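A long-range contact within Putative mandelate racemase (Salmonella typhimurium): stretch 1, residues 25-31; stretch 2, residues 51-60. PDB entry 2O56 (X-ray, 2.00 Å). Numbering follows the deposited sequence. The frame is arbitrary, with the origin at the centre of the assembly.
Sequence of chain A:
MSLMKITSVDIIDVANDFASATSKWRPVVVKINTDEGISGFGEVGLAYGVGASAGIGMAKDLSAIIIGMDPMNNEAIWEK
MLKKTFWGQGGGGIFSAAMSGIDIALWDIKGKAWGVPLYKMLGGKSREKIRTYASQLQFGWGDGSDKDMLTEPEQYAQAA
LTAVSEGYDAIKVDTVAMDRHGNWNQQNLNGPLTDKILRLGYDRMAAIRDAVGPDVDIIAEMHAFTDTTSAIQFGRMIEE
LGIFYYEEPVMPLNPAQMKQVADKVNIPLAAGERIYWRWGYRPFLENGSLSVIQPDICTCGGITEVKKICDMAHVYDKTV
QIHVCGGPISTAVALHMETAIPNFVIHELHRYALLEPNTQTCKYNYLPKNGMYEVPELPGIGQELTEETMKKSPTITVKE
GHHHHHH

Stretch 1 25-31: WRPVVVK
Stretch 2, residues 51-60: GASAGIGMAK

The start of a strand, with the loop before it, packs against the first turns of a helix, burying 300 Å² over both sides. Stretch 1 runs extended through W25–P27 and becomes a regular strand at V28–K31; stretch 2 is helical from A52, with G51 at the N-cap (phi/psi 149/-10, a backbone that by itself calls for glycine), G51 O accepting a hydrogen bond from G55 N (3.1 Å). The two segments advance in the same sense, so that CA atoms pair R26 with A52 (6.5 Å), V28 with I56 (7.2 Å) and V30 with A59 (7.4 Å). The CA-to-CB bonds of R26, V28 and V30 point toward the helix, the last two as alternate residues of the strand; W25, P27, V29 and K31 make no contact with it.

R26 (phi/psi -136/72) gives the most area. R26 CB lies 3.8 Å from A52 CB, and the side chain (chi1 -89°, chi2 t, chi3 98°, chi4 -170°) carries the guanidinium across the first turn of the helix, with A52 C over one face. At the edge, near the guanidinium plane, R26 NH1 donates a hydrogen bond to S53 OG (2.8 Å, N-H...O angle 148°). S53 points away overall from stretch 1, but its m rotamer leaves OG within reach. R26 NH2 comes within 3.3 Å of I56 CD1; R26 NE and NH2 are hydrogen-bonded elsewhere in the structure.

V28 (-135/131, chi1 t) sets CG2 3.9 Å from I56 CG1. The I56 CA-to-CB bond points sideways, yet its m, t side chain (chi1 -73°, chi2 156°) brings its end nearer, letting one residue touch both R26 and V28. Beside them G55 has no side chain; an ideal CB there would stand 5.3 Å from V28 CG1.

V30 (-108/126, chi1 t) completes the apolar contact more loosely, CG2 lying 4.2 Å from A59 CB.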

# COMPACT_ATOMS: atom_id res chain seq x y z
N TRP A 25 -24.58 -2.84 -39.68
CA TRP A 25 -24.49 -4.17 -39.12
C TRP A 25 -23.56 -5.01 -39.97
O TRP A 25 -23.84 -5.25 -41.15
CB TRP A 25 -25.87 -4.82 -39.07
CG TRP A 25 -25.90 -6.11 -38.29
CD1 TRP A 25 -26.20 -7.35 -38.77
CD2 TRP A 25 -25.62 -6.28 -36.89
NE1 TRP A 25 -26.13 -8.29 -37.76
CE2 TRP A 25 -25.77 -7.66 -36.60
CE3 TRP A 25 -25.26 -5.40 -35.86
CZ2 TRP A 25 -25.56 -8.18 -35.33
CZ3 TRP A 25 -25.06 -5.92 -34.59
CH2 TRP A 25 -25.22 -7.29 -34.33
N ARG A 26 -22.46 -5.46 -39.39
CA ARG A 26 -21.48 -6.22 -40.15
C ARG A 26 -20.95 -7.43 -39.41
O ARG A 26 -19.80 -7.43 -38.99
CB ARG A 26 -20.32 -5.31 -40.60
CG ARG A 26 -20.56 -4.65 -41.93
CD ARG A 26 -19.34 -3.89 -42.39
NE ARG A 26 -18.55 -4.66 -43.34
CZ ARG A 26 -17.33 -4.31 -43.76
NH1 ARG A 26 -16.76 -3.21 -43.32
NH2 ARG A 26 -16.69 -5.08 -44.64
N PRO A 27 -21.78 -8.48 -39.27
CA PRO A 27 -21.24 -9.73 -38.78
C PRO A 27 -20.18 -10.29 -39.71
O PRO A 27 -20.29 -10.18 -40.92
CB PRO A 27 -22.47 -10.65 -38.73
CG PRO A 27 -23.45 -10.03 -39.65
CD PRO A 27 -23.22 -8.58 -39.55
N VAL A 28 -19.15 -10.87 -39.12
CA VAL A 28 -18.02 -11.39 -39.88
C VAL A 28 -17.67 -12.77 -39.35
O VAL A 28 -17.53 -12.97 -38.15
CB VAL A 28 -16.81 -10.44 -39.77
CG1 VAL A 28 -15.53 -11.12 -40.21
CG2 VAL A 28 -17.06 -9.18 -40.60
N VAL A 29 -17.52 -13.72 -40.27
CA VAL A 29 -17.36 -15.11 -39.91
C VAL A 29 -16.02 -15.65 -40.43
O VAL A 29 -15.58 -15.32 -41.54
CB VAL A 29 -18.58 -15.95 -40.41
CG1 VAL A 29 -18.26 -17.42 -40.47
CG2 VAL A 29 -19.79 -15.68 -39.51
N VAL A 30 -15.36 -16.45 -39.60
CA VAL A 30 -14.13 -17.13 -40.02
C VAL A 30 -14.52 -18.59 -40.17
O VAL A 30 -15.11 -19.16 -39.25
CB VAL A 30 -13.04 -17.03 -38.94
CG1 VAL A 30 -11.80 -17.78 -39.37
CG2 VAL A 30 -12.70 -15.58 -38.66
N LYS A 31 -14.24 -19.16 -41.33
CA LYS A 31 -14.53 -20.55 -41.63
C LYS A 31 -13.21 -21.22 -41.95
O LYS A 31 -12.55 -20.86 -42.92
CB LYS A 31 -15.46 -20.65 -42.85
CG LYS A 31 -15.91 -22.08 -43.17
CD LYS A 31 -16.90 -22.06 -44.34
CE LYS A 31 -17.05 -23.44 -44.97
NZ LYS A 31 -15.97 -23.69 -45.92
N GLY A 51 -14.98 -0.36 -36.99
CA GLY A 51 -13.86 -1.31 -37.00
C GLY A 51 -13.99 -2.65 -37.71
O GLY A 51 -12.99 -3.34 -37.87
N ALA A 52 -15.19 -3.04 -38.13
CA ALA A 52 -15.39 -4.31 -38.87
C ALA A 52 -14.45 -4.60 -40.06
O ALA A 52 -13.98 -5.73 -40.20
CB ALA A 52 -16.86 -4.51 -39.26
N SER A 53 -14.12 -3.60 -40.88
CA SER A 53 -13.13 -3.79 -41.95
C SER A 53 -11.77 -4.19 -41.41
O SER A 53 -11.06 -4.97 -42.03
CB SER A 53 -12.96 -2.55 -42.86
OG SER A 53 -14.20 -2.05 -43.32
N ALA A 54 -11.41 -3.62 -40.25
CA ALA A 54 -10.15 -3.94 -39.58
C ALA A 54 -10.15 -5.40 -39.11
O ALA A 54 -9.15 -6.12 -39.25
CB ALA A 54 -9.95 -3.01 -38.38
N GLY A 55 -11.29 -5.82 -38.58
CA GLY A 55 -11.46 -7.19 -38.14
C GLY A 55 -11.25 -8.20 -39.26
O GLY A 55 -10.65 -9.25 -39.03
N ILE A 56 -11.76 -7.87 -40.46
CA ILE A 56 -11.58 -8.68 -41.67
C ILE A 56 -10.10 -8.82 -42.06
O ILE A 56 -9.61 -9.93 -42.27
CB ILE A 56 -12.40 -8.11 -42.87
CG1 ILE A 56 -13.88 -8.39 -42.66
CG2 ILE A 56 -11.99 -8.76 -44.19
CD1 ILE A 56 -14.77 -7.42 -43.41
N GLY A 57 -9.39 -7.69 -42.15
CA GLY A 57 -7.98 -7.70 -42.51
C GLY A 57 -7.13 -8.40 -41.46
O GLY A 57 -6.09 -9.02 -41.79
N MET A 58 -7.56 -8.29 -40.20
CA MET A 58 -6.85 -8.93 -39.07
C MET A 58 -7.00 -10.44 -39.12
O MET A 58 -6.01 -11.17 -39.04
CB MET A 58 -7.35 -8.39 -37.72
CG MET A 58 -6.42 -8.68 -36.51
SD MET A 58 -4.82 -7.86 -36.55
CE MET A 58 -3.71 -9.21 -36.97
N ALA A 59 -8.24 -10.91 -39.27
CA ALA A 59 -8.54 -12.33 -39.52
C ALA A 59 -7.79 -12.89 -40.70
O ALA A 59 -7.26 -13.98 -40.62
CB ALA A 59 -10.06 -12.54 -39.72
N LYS A 60 -7.75 -12.13 -41.79
CA LYS A 60 -6.94 -12.47 -42.98
C LYS A 60 -5.47 -12.61 -42.65
O LYS A 60 -4.85 -13.61 -43.00
CB LYS A 60 -7.15 -11.39 -44.07
CG LYS A 60 -6.62 -11.73 -45.44
CD LYS A 60 -6.60 -10.50 -46.33
CE LYS A 60 -5.20 -10.00 -46.57
NZ LYS A 60 -5.23 -8.63 -47.15